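Side-chain contacts in pseudoalteromonas arctica PAMC 21717 (Pseudoalteromonas arctica, PDB 5YL7), which is a cold-active, calcium-binding serine protease of the subtilase family, hydrolysing peptide bonds in proteins: residues D10-H13 with Y14-A18; Q249-A252 with N253-E256; S180-Q183 with N184-T188; N204-S207 with A208-N211. All coordinates share one frame; numbering follows the deposited sequence.

Contact 1 of 4, residues D10-H13 with Y14-A18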
loop_
_atom_site.group_PDB
_atom_site.type_symbol
_atom_site.label_atom_id
_atom_site.label_comp_id
_atom_site.label_asym_id
_atom_site.label_seq_id
_atom_site.Cartn_x
_atom_site.Cartn_y
_atom_site.Cartn_z
ATOM N N ASP A 10 -7.822 -8.025 16.478
ATOM C CA ASP A 10 -8.738 -7.845 15.370
ATOM C C ASP A 10 -8.001 -7.874 13.987
ATOM O O ASP A 10 -8.659 -8.082 12.975
ATOM C CB ASP A 10 -9.531 -6.504 15.498
ATOM C CG ASP A 10 -10.542 -6.462 16.652
ATOM O OD1 ASP A 10 -11.047 -7.561 16.941
ATOM O OD2 ASP A 10 -10.722 -5.388 17.225
ATOM N N GLN A 11 -6.697 -7.692 14.025
ATOM C CA GLN A 11 -5.904 -7.675 12.791
ATOM C C GLN A 11 -5.451 -9.093 12.470
ATOM O O GLN A 11 -4.319 -9.461 12.424
ATOM C CB GLN A 11 -4.701 -6.717 12.957
ATOM C CG GLN A 11 -5.171 -5.278 13.100
ATOM C CD GLN A 11 -4.059 -4.297 13.176
ATOM O OE1 GLN A 11 -3.266 -4.260 14.133
ATOM N NE2 GLN A 11 -3.922 -3.477 12.112
ATOM N N TRP A 12 -6.494 -9.904 12.113
ATOM C CA TRP A 12 -6.294 -11.323 11.786
ATOM C C TRP A 12 -5.236 -11.535 10.711
ATOM O O TRP A 12 -4.536 -12.544 10.640
ATOM C CB TRP A 12 -7.629 -11.964 11.334
ATOM C CG TRP A 12 -8.293 -11.270 10.189
ATOM C CD1 TRP A 12 -9.230 -10.328 10.211
ATOM C CD2 TRP A 12 -7.978 -11.482 8.784
ATOM N NE1 TRP A 12 -9.512 -9.885 8.957
ATOM C CE2 TRP A 12 -8.744 -10.577 8.058
ATOM C CE3 TRP A 12 -7.128 -12.334 8.077
ATOM C CZ2 TRP A 12 -8.664 -10.471 6.643
ATOM C CZ3 TRP A 12 -7.061 -12.215 6.689
ATOM C CH2 TRP A 12 -7.830 -11.318 5.999
ATOM N N HIS A 13 -5.212 -10.530 9.814
ATOM C CA HIS A 13 -4.364 -10.522 8.656
ATOM C C HIS A 13 -2.866 -10.485 8.968
ATOM O O HIS A 13 -2.035 -10.740 8.129
ATOM C CB HIS A 13 -4.799 -9.426 7.700
ATOM C CG HIS A 13 -5.163 -8.155 8.367
ATOM N ND1 HIS A 13 -4.231 -7.140 8.562
ATOM C CD2 HIS A 13 -6.337 -7.729 8.966
ATOM C CE1 HIS A 13 -4.871 -6.185 9.277
ATOM N NE2 HIS A 13 -6.133 -6.480 9.528
ATOM N N TYR A 14 -2.487 -10.187 10.208
ATOM C CA TYR A 14 -1.125 -10.235 10.659
ATOM C C TYR A 14 -0.669 -11.547 11.233
ATOM O O TYR A 14 0.525 -11.800 11.244
ATOM C CB TYR A 14 -0.857 -9.151 11.709
ATOM C CG TYR A 14 -0.975 -7.684 11.238
ATOM C CD1 TYR A 14 -1.006 -7.345 9.884
ATOM C CD2 TYR A 14 -1.048 -6.689 12.189
ATOM C CE1 TYR A 14 -1.079 -6.014 9.529
ATOM C CE2 TYR A 14 -1.102 -5.384 11.827
ATOM C CZ TYR A 14 -1.103 -5.030 10.492
ATOM O OH TYR A 14 -1.169 -3.679 10.095
ATOM N N TYR A 15 -1.618 -12.359 11.705
ATOM C CA TYR A 15 -1.170 -13.506 12.530
ATOM C C TYR A 15 -2.006 -14.760 12.391
ATOM O O TYR A 15 -1.480 -15.813 12.879
ATOM C CB TYR A 15 -1.205 -13.117 14.030
ATOM C CG TYR A 15 -2.560 -12.929 14.609
ATOM C CD1 TYR A 15 -3.241 -13.989 15.171
ATOM C CD2 TYR A 15 -3.205 -11.702 14.660
ATOM C CE1 TYR A 15 -4.432 -13.888 15.706
ATOM C CE2 TYR A 15 -4.440 -11.508 15.142
ATOM C CZ TYR A 15 -5.138 -12.661 15.707
ATOM O OH TYR A 15 -6.384 -12.570 16.173
ATOM N N GLU A 16 -3.200 -14.772 11.883
ATOM C CA GLU A 16 -3.974 -16.092 11.841
ATOM C C GLU A 16 -3.331 -17.011 10.827
ATOM O O GLU A 16 -2.745 -16.632 9.826
ATOM C CB GLU A 16 -5.400 -15.841 11.458
ATOM C CG GLU A 16 -6.211 -15.337 12.555
ATOM C CD GLU A 16 -7.691 -15.318 12.298
ATOM O OE1 GLU A 16 -8.157 -15.470 11.162
ATOM O OE2 GLU A 16 -8.472 -15.090 13.269
ATOM N N GLN A 17 -3.456 -18.351 11.090
ATOM C CA GLN A 17 -2.797 -19.310 10.220
ATOM C C GLN A 17 -3.357 -19.337 8.790
ATOM O O GLN A 17 -2.609 -19.482 7.858
ATOM C CB GLN A 17 -2.914 -20.737 10.880
ATOM C CG GLN A 17 -2.051 -20.845 12.154
ATOM C CD GLN A 17 -0.593 -20.569 11.901
ATOM O OE1 GLN A 17 -0.002 -21.189 10.992
ATOM N NE2 GLN A 17 0.003 -19.618 12.665
ATOM N N ALA A 18 -4.633 -19.241 8.634
ATOM C CA ALA A 18 -5.197 -19.400 7.291
ATOM C C ALA A 18 -4.859 -18.223 6.388
ATOM O O ALA A 18 -4.364 -18.468 5.250
ATOM C CB ALA A 18 -6.695 -19.642 7.332
#

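Contact 2 of 4, residues Q249-A252 with N253-E256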
loop_
_atom_site.group_PDB
_atom_site.type_symbol
_atom_site.label_atom_id
_atom_site.label_comp_id
_atom_site.label_asym_id
_atom_site.label_seq_id
_atom_site.Cartn_x
_atom_site.Cartn_y
_atom_site.Cartn_z
ATOM N N GLN A 249 -15.146 -8.782 2.470
ATOM C CA GLN A 249 -16.241 -8.274 3.263
ATOM C C GLN A 249 -17.540 -8.504 2.561
ATOM O O GLN A 249 -17.616 -8.576 1.321
ATOM C CB GLN A 249 -16.035 -6.766 3.456
ATOM C CG GLN A 249 -14.790 -6.383 4.295
ATOM C CD GLN A 249 -14.668 -4.892 4.389
ATOM O OE1 GLN A 249 -14.643 -4.179 3.386
ATOM N NE2 GLN A 249 -14.609 -4.335 5.644
ATOM N N SER A 250 -18.636 -8.540 3.343
ATOM C CA SER A 250 -19.976 -8.639 2.757
ATOM C C SER A 250 -20.840 -7.486 3.150
ATOM O O SER A 250 -22.009 -7.400 2.736
ATOM C CB SER A 250 -20.636 -9.985 3.003
ATOM O OG SER A 250 -21.048 -10.148 4.365
ATOM N N PHE A 251 -20.299 -6.497 3.909
ATOM C CA PHE A 251 -21.040 -5.291 4.304
ATOM C C PHE A 251 -20.004 -4.243 4.738
ATOM O O PHE A 251 -18.827 -4.596 4.971
ATOM C CB PHE A 251 -22.068 -5.588 5.378
ATOM C CG PHE A 251 -21.531 -6.101 6.638
ATOM C CD1 PHE A 251 -21.292 -7.423 6.915
ATOM C CD2 PHE A 251 -21.274 -5.195 7.734
ATOM C CE1 PHE A 251 -20.792 -7.915 8.042
ATOM C CE2 PHE A 251 -20.778 -5.692 8.873
ATOM C CZ PHE A 251 -20.558 -7.012 9.052
ATOM N N ALA A 252 -20.447 -2.978 4.851
ATOM C CA ALA A 252 -19.472 -1.915 5.161
ATOM C C ALA A 252 -18.917 -2.076 6.551
ATOM O O ALA A 252 -19.566 -2.350 7.489
ATOM C CB ALA A 252 -20.121 -0.529 4.943
ATOM N N ASN A 253 -17.593 -1.942 6.597
ATOM C CA ASN A 253 -16.855 -2.054 7.858
ATOM C C ASN A 253 -16.936 -3.411 8.522
ATOM O O ASN A 253 -16.647 -3.572 9.684
ATOM C CB ASN A 253 -17.300 -0.944 8.900
ATOM C CG ASN A 253 -16.208 -0.617 9.856
ATOM O OD1 ASN A 253 -15.047 -0.513 9.473
ATOM N ND2 ASN A 253 -16.541 -0.386 11.112
ATOM N N ASP A 254 -17.254 -4.463 7.728
ATOM C CA ASP A 254 -17.238 -5.834 8.224
ATOM C C ASP A 254 -15.848 -6.202 8.761
ATOM O O ASP A 254 -14.837 -6.004 8.028
ATOM C CB ASP A 254 -17.616 -6.712 6.977
ATOM C CG ASP A 254 -17.584 -8.217 7.174
ATOM O OD1 ASP A 254 -17.260 -8.722 8.231
ATOM O OD2 ASP A 254 -17.934 -8.833 6.099
ATOM N N SER A 255 -15.735 -6.830 9.935
ATOM C CA SER A 255 -14.525 -7.206 10.546
ATOM C C SER A 255 -13.751 -8.307 9.852
ATOM O O SER A 255 -12.624 -8.645 10.237
ATOM C CB SER A 255 -14.670 -7.437 12.029
ATOM O OG SER A 255 -15.564 -8.561 12.206
ATOM N N GLU A 256 -14.390 -8.906 8.836
ATOM C CA GLU A 256 -13.644 -9.795 7.925
ATOM C C GLU A 256 -12.636 -9.013 7.058
ATOM O O GLU A 256 -11.760 -9.606 6.400
ATOM C CB GLU A 256 -14.580 -10.566 6.993
ATOM C CG GLU A 256 -15.483 -11.586 7.700
ATOM C CD GLU A 256 -14.716 -12.663 8.301
ATOM O OE1 GLU A 256 -14.243 -13.557 7.520
ATOM O OE2 GLU A 256 -14.365 -12.676 9.462
HETATM O O HOH W 1 -15.971 -1.696 4.109
HETATM O O HOH W 2 -18.970 -11.251 5.750
#

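Contact 3 of 4, residues S180-Q183 with N184-T188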
loop_
_atom_site.group_PDB
_atom_site.type_symbol
_atom_site.label_atom_id
_atom_site.label_comp_id
_atom_site.label_asym_id
_atom_site.label_seq_id
_atom_site.Cartn_x
_atom_site.Cartn_y
_atom_site.Cartn_z
ATOM N N SER A 180 3.953 4.020 -21.373
ATOM C CA SER A 180 5.372 4.297 -21.410
ATOM C C SER A 180 5.744 5.298 -20.281
ATOM O O SER A 180 6.810 5.128 -19.734
ATOM C CB SER A 180 5.839 4.976 -22.705
ATOM O OG SER A 180 5.773 3.942 -23.671
ATOM N N THR A 181 4.923 6.280 -19.966
ATOM C CA THR A 181 5.234 7.266 -18.928
ATOM C C THR A 181 5.390 6.470 -17.595
ATOM O O THR A 181 6.291 6.749 -16.839
ATOM C CB THR A 181 4.068 8.239 -18.815
ATOM O OG1 THR A 181 3.973 8.950 -20.074
ATOM C CG2 THR A 181 4.239 9.278 -17.710
ATOM N N THR A 182 4.471 5.552 -17.312
ATOM C CA THR A 182 4.535 4.801 -16.079
ATOM C C THR A 182 5.758 3.861 -16.059
ATOM O O THR A 182 6.458 3.814 -15.059
ATOM C CB THR A 182 3.262 4.021 -15.845
ATOM O OG1 THR A 182 2.150 4.958 -15.955
ATOM C CG2 THR A 182 3.246 3.348 -14.518
ATOM N N GLN A 183 5.991 3.104 -17.117
ATOM C CA GLN A 183 7.121 2.192 -17.145
ATOM C C GLN A 183 8.413 2.961 -17.021
ATOM O O GLN A 183 9.320 2.509 -16.323
ATOM C CB GLN A 183 7.100 1.367 -18.427
ATOM C CG GLN A 183 8.160 0.290 -18.454
ATOM C CD GLN A 183 7.900 -0.778 -17.406
ATOM O OE1 GLN A 183 6.872 -1.543 -17.521
ATOM N NE2 GLN A 183 8.729 -0.914 -16.402
ATOM N N ASN A 184 8.521 4.099 -17.652
ATOM C CA ASN A 184 9.739 4.934 -17.517
ATOM C C ASN A 184 10.026 5.303 -16.076
ATOM O O ASN A 184 11.142 5.263 -15.566
ATOM C CB ASN A 184 9.649 6.211 -18.386
ATOM C CG ASN A 184 9.811 5.998 -19.859
ATOM O OD1 ASN A 184 10.323 4.996 -20.302
ATOM N ND2 ASN A 184 9.322 6.958 -20.598
ATOM N N ALA A 185 8.939 5.707 -15.393
ATOM C CA ALA A 185 9.066 6.076 -13.963
ATOM C C ALA A 185 9.511 4.897 -13.076
ATOM O O ALA A 185 10.381 5.020 -12.218
ATOM C CB ALA A 185 7.775 6.704 -13.504
ATOM N N ILE A 186 8.856 3.732 -13.298
ATOM C CA ILE A 186 9.218 2.521 -12.626
ATOM C C ILE A 186 10.686 2.159 -12.860
ATOM O O ILE A 186 11.386 1.762 -11.939
ATOM C CB ILE A 186 8.276 1.399 -13.000
ATOM C CG1 ILE A 186 6.883 1.726 -12.430
ATOM C CG2 ILE A 186 8.756 0.018 -12.574
ATOM C CD1 ILE A 186 5.824 0.799 -12.990
ATOM N N ASN A 187 11.124 2.265 -14.143
ATOM C CA ASN A 187 12.518 1.950 -14.435
ATOM C C ASN A 187 13.469 2.877 -13.658
ATOM O O ASN A 187 14.462 2.387 -13.180
ATOM C CB ASN A 187 12.747 2.063 -15.927
ATOM C CG ASN A 187 12.053 1.029 -16.798
ATOM O OD1 ASN A 187 11.576 0.016 -16.299
ATOM N ND2 ASN A 187 12.001 1.308 -18.114
ATOM N N THR A 188 13.144 4.125 -13.604
ATOM C CA THR A 188 13.893 5.101 -12.835
ATOM C C THR A 188 13.926 4.704 -11.341
ATOM O O THR A 188 14.994 4.630 -10.692
ATOM C CB THR A 188 13.363 6.506 -12.959
ATOM O OG1 THR A 188 13.655 6.943 -14.316
ATOM C CG2 THR A 188 13.940 7.486 -12.002
#

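Contact 4 of 4, residues N204-S207 with A208-N211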
loop_
_atom_site.group_PDB
_atom_site.type_symbol
_atom_site.label_atom_id
_atom_site.label_comp_id
_atom_site.label_asym_id
_atom_site.label_seq_id
_atom_site.Cartn_x
_atom_site.Cartn_y
_atom_site.Cartn_z
ATOM N N ASN A 204 -12.070 -8.975 -10.463
ATOM C CA ASN A 204 -12.271 -10.363 -10.640
ATOM C C ASN A 204 -11.969 -10.705 -12.095
ATOM O O ASN A 204 -12.732 -11.484 -12.742
ATOM C CB ASN A 204 -13.694 -10.845 -10.245
ATOM C CG ASN A 204 -13.851 -12.292 -10.301
ATOM O OD1 ASN A 204 -12.979 -13.104 -10.116
ATOM N ND2 ASN A 204 -15.136 -12.738 -10.625
ATOM N N ASP A 205 -10.819 -10.263 -12.584
ATOM C CA ASP A 205 -10.521 -10.401 -13.994
ATOM C C ASP A 205 -9.022 -10.637 -14.134
ATOM O O ASP A 205 -8.223 -10.599 -13.207
ATOM C CB ASP A 205 -10.989 -9.135 -14.733
ATOM C CG ASP A 205 -11.042 -9.231 -16.313
ATOM O OD1 ASP A 205 -11.026 -10.308 -16.810
ATOM O OD2 ASP A 205 -11.113 -8.110 -16.793
ATOM N N ASN A 206 -8.606 -10.852 -15.373
ATOM C CA ASN A 206 -7.182 -11.101 -15.724
ATOM C C ASN A 206 -6.341 -9.870 -15.504
ATOM O O ASN A 206 -6.486 -8.772 -16.053
ATOM C CB ASN A 206 -7.125 -11.495 -17.212
ATOM C CG ASN A 206 -5.768 -11.826 -17.744
ATOM O OD1 ASN A 206 -4.768 -11.722 -17.058
ATOM N ND2 ASN A 206 -5.743 -12.214 -19.058
ATOM N N SER A 207 -5.360 -9.996 -14.613
ATOM C CA SER A 207 -4.463 -8.957 -14.198
ATOM C C SER A 207 -3.556 -8.454 -15.280
ATOM O O SER A 207 -3.042 -7.381 -15.148
ATOM C CB SER A 207 -3.657 -9.465 -12.998
ATOM O OG SER A 207 -2.893 -10.590 -13.342
ATOM N N ALA A 208 -3.488 -9.170 -16.409
ATOM C CA ALA A 208 -2.756 -8.662 -17.597
ATOM C C ALA A 208 -3.295 -7.372 -18.051
ATOM O O ALA A 208 -2.586 -6.559 -18.671
ATOM C CB ALA A 208 -2.866 -9.654 -18.737
ATOM N N ASN A 209 -4.558 -7.038 -17.783
ATOM C CA ASN A 209 -5.192 -5.904 -18.350
ATOM C C ASN A 209 -5.512 -4.763 -17.452
ATOM O O ASN A 209 -6.313 -3.881 -17.728
ATOM C CB ASN A 209 -6.469 -6.408 -19.033
ATOM C CG ASN A 209 -6.115 -7.398 -20.165
ATOM O OD1 ASN A 209 -5.095 -7.190 -20.903
ATOM N ND2 ASN A 209 -6.862 -8.443 -20.237
ATOM N N TYR A 210 -4.738 -4.674 -16.367
ATOM C CA TYR A 210 -4.895 -3.699 -15.324
ATOM C C TYR A 210 -3.514 -3.114 -14.934
ATOM O O TYR A 210 -2.599 -3.892 -14.663
ATOM C CB TYR A 210 -5.649 -4.243 -14.104
ATOM C CG TYR A 210 -7.052 -4.645 -14.465
ATOM C CD1 TYR A 210 -8.067 -3.692 -14.538
ATOM C CD2 TYR A 210 -7.339 -5.874 -14.949
ATOM C CE1 TYR A 210 -9.327 -4.087 -14.979
ATOM C CE2 TYR A 210 -8.610 -6.269 -15.426
ATOM C CZ TYR A 210 -9.556 -5.305 -15.366
ATOM O OH TYR A 210 -10.881 -5.648 -15.769
ATOM N N ASN A 211 -3.415 -1.825 -14.983
ATOM C CA ASN A 211 -2.170 -1.099 -14.725
ATOM C C ASN A 211 -2.210 -0.414 -13.364
ATOM O O ASN A 211 -3.346 -0.056 -12.925
ATOM C CB ASN A 211 -1.890 -0.059 -15.887
ATOM C CG ASN A 211 -2.936 0.978 -16.016
ATOM O OD1 ASN A 211 -2.977 1.937 -15.263
ATOM N ND2 ASN A 211 -3.862 0.751 -16.903
#

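Contact 1 of 4, residues D10-H13 with Y14-A18
W12 O takes two backbone N-H groups, from E16 N at 2.9 Å and Y15 N at 3.1 Å, while Y14 N makes a near-straight bond (169°) to Q11 O; residues 12-15 thus form a short, weakly bonded helical turn, flanked by Q11 and E16. Q11 and H13 lie over the same face of the Y14 ring. H13 comes edge-on, a T-shaped pair with centroids 4.8 Å apart and planes at 75°, its ND1 lying 3.5 Å from Y14 CE1. Beside it Q11 CB makes an off-centre CH-pi contact, 4.2 Å from the Y14 ring centroid. The chain of Q11 then runs extended along the ring, bringing CD to 3.4 Å from Y14 CE2. On another side of the turn the E16 carboxylate lies against W12, E16 CD 3.5 Å from W12 CB, and forms a salt bridge with R226. The polar ends reach into the fold: Q11 OE1 and Y14 OH bond A119, and H13 ND1 bonds H286. H13 NE2 is hydrogen-bonded to the backbone N of L259, which can only donate, so NE2 is likely to be the acceptor, with the proton on ND1. A buried histidine-tyrosine pair is thereby combined with polar groups whose hydrogen bonds are met by other parts of the chain.

Contact 2 of 4, residues Q249-A252 with N253-E256
D254 is gripped by Q249, S250 and F251 through both its backbone and its side chain. Among the direct hydrogen bonds, Q249 NE2 gives the straightest, to D254 O at 2.9 Å and 175°, lying in the amide plane and using a carbonyl lone pair. S250 N reaches D254 OD2 at 2.9 Å on the anti lone pair, and D254 N closes on F251 O at 3.2 Å. The other carboxylate oxygen, D254 OD1, takes E256 N at 2.9 Å from above the carboxylate plane.

The F251 ring is met over one face. D254 CB sits above its centre, 3.5 Å from the centroid, a CH-pi contact, and the carboxylate continues across the same face, nearly parallel at 8°, with D254 CG 3.3 Å from F251 CE1. D254 CG stands anti to its own nitrogen (chi1 176°), which directs the carboxylate back toward S250.

Two waters complete the network. One donates to Q249 OE1 and accepts from N253 N at 3.0 Å; the other donates to D254 OD2 at 2.7 Å and also bonds S250 OG.

With an alanine at D254, S250 N and E256 N would probably lose their acceptor and the F251 ring its stacked carboxylate, leaving the loop freer to move. N253, whose OD1 bonds Y276 N, takes the positive phi required at the third position of a type II beta turn; that turn, F251 to D254, runs straight into the Asx turn made by D254, a compact surface loop between strands 242-245 and 258-263.

Contact 3 of 4, residues S180-Q183 with N184-T188
S180 O receives N184 N at 2.9 Å, the first i to i+4 bond of this helical segment, and the N184 amide folds back over the same carbonyl, its CG 3.1 Å from S180 O, without a hydrogen bond from the amide. T181 O is met by A185 N at 3.2 Å; both residues turn their side chains to A144 of helix 140-150. T182 O takes I186 N at 3.0 Å in a straight bond (172°), while the methyl CG2 of T182 touches I186 CD1 at 3.9 Å. Its hydroxyl bonds S179. At Q183 backbone and side chain both bind N187: Q183 O accepts N187 N at 2.8 Å, and NE2 donates to N187 OD1 at 3.0 Å, coming from above the carbonyl plane. The chain bends at chi2 (66°), which swings the amide along the helix to N187, while OE1 takes N216 N. A leucine in place of Q183 would probably leave N187 OD1 and N216 N without this partner. Q183, T182 and I186 also touch C215 of the C178-C215 disulfide. One amide thus uses its N-H within the helix and its C=O on a loop, tying the two together beside that disulfide.

Contact 4 of 4, residues N204-S207 with A208-N211
Y210 OH donates to D205 OD2 at 2.7 Å, using the anti lone pair, and the ring stands at 72° to the carboxylate, with D205 at the ring's edge. The second oxygen is used as well: D205 OD1 takes N206 N at 2.9 Å from above the carboxylate plane. Each carboxylate oxygen therefore has a donor, one from either segment. With chi1 at -167° the D205 carboxylate extends away from its backbone N, toward the tyrosine hydroxyl.

N206 supplies two acceptors. Its OD1 takes A208 N at 2.9 Å, two residues on, the geometry of an Asx turn, with the donor above the carbonyl plane. Its backbone O takes N209 N at 3.1 Å in a straight bond (170°). The same O lies at the edge of the Y210 ring, 3.2 Å from CD2. From Y210 N, S207 O receives a weak bond at 3.4 Å.

Elsewhere the fold meets several other groups: S207 OG bonds N239, D205 N bonds N235, and A208 O accepts from N214. The backbone of N211 bonds G174 within the two-stranded antiparallel sheet of 174-175 and 210-211, and that of N209 bonds G176 just beyond it.

A carboxylate met by both a hydroxyl and a backbone N-H would probably favour the ionised form, which would strengthen the bond from Y210 OH; the D205-Y210 bond closes the turn before strand 210-211 from outside, while the N206 bonds hold it within.

Contact 1 is the buried one, contact 3 partly buried, and contacts 2 and 4 lie at the surface. Contacts 1 and 2 touch, W12 CZ2 lying 3.2 Å from E256 O, and both send a glutamate to R226, joining the N-terminal helix to the loop before strand 258-263. Contacts 3 and 4 are about 6 Å apart at their nearest atoms. Contacts 1 and 3 are on opposite sides of the chain's centre. The chemistry follows place: aromatic packing in contact 1, helical backbone bonds with one amide pair in contact 3, and in the two loops carboxylates accepting from the backbone, D254 twice and D205 once, stacked on phenylalanine in contact 2 and bonded to tyrosine in contact 4.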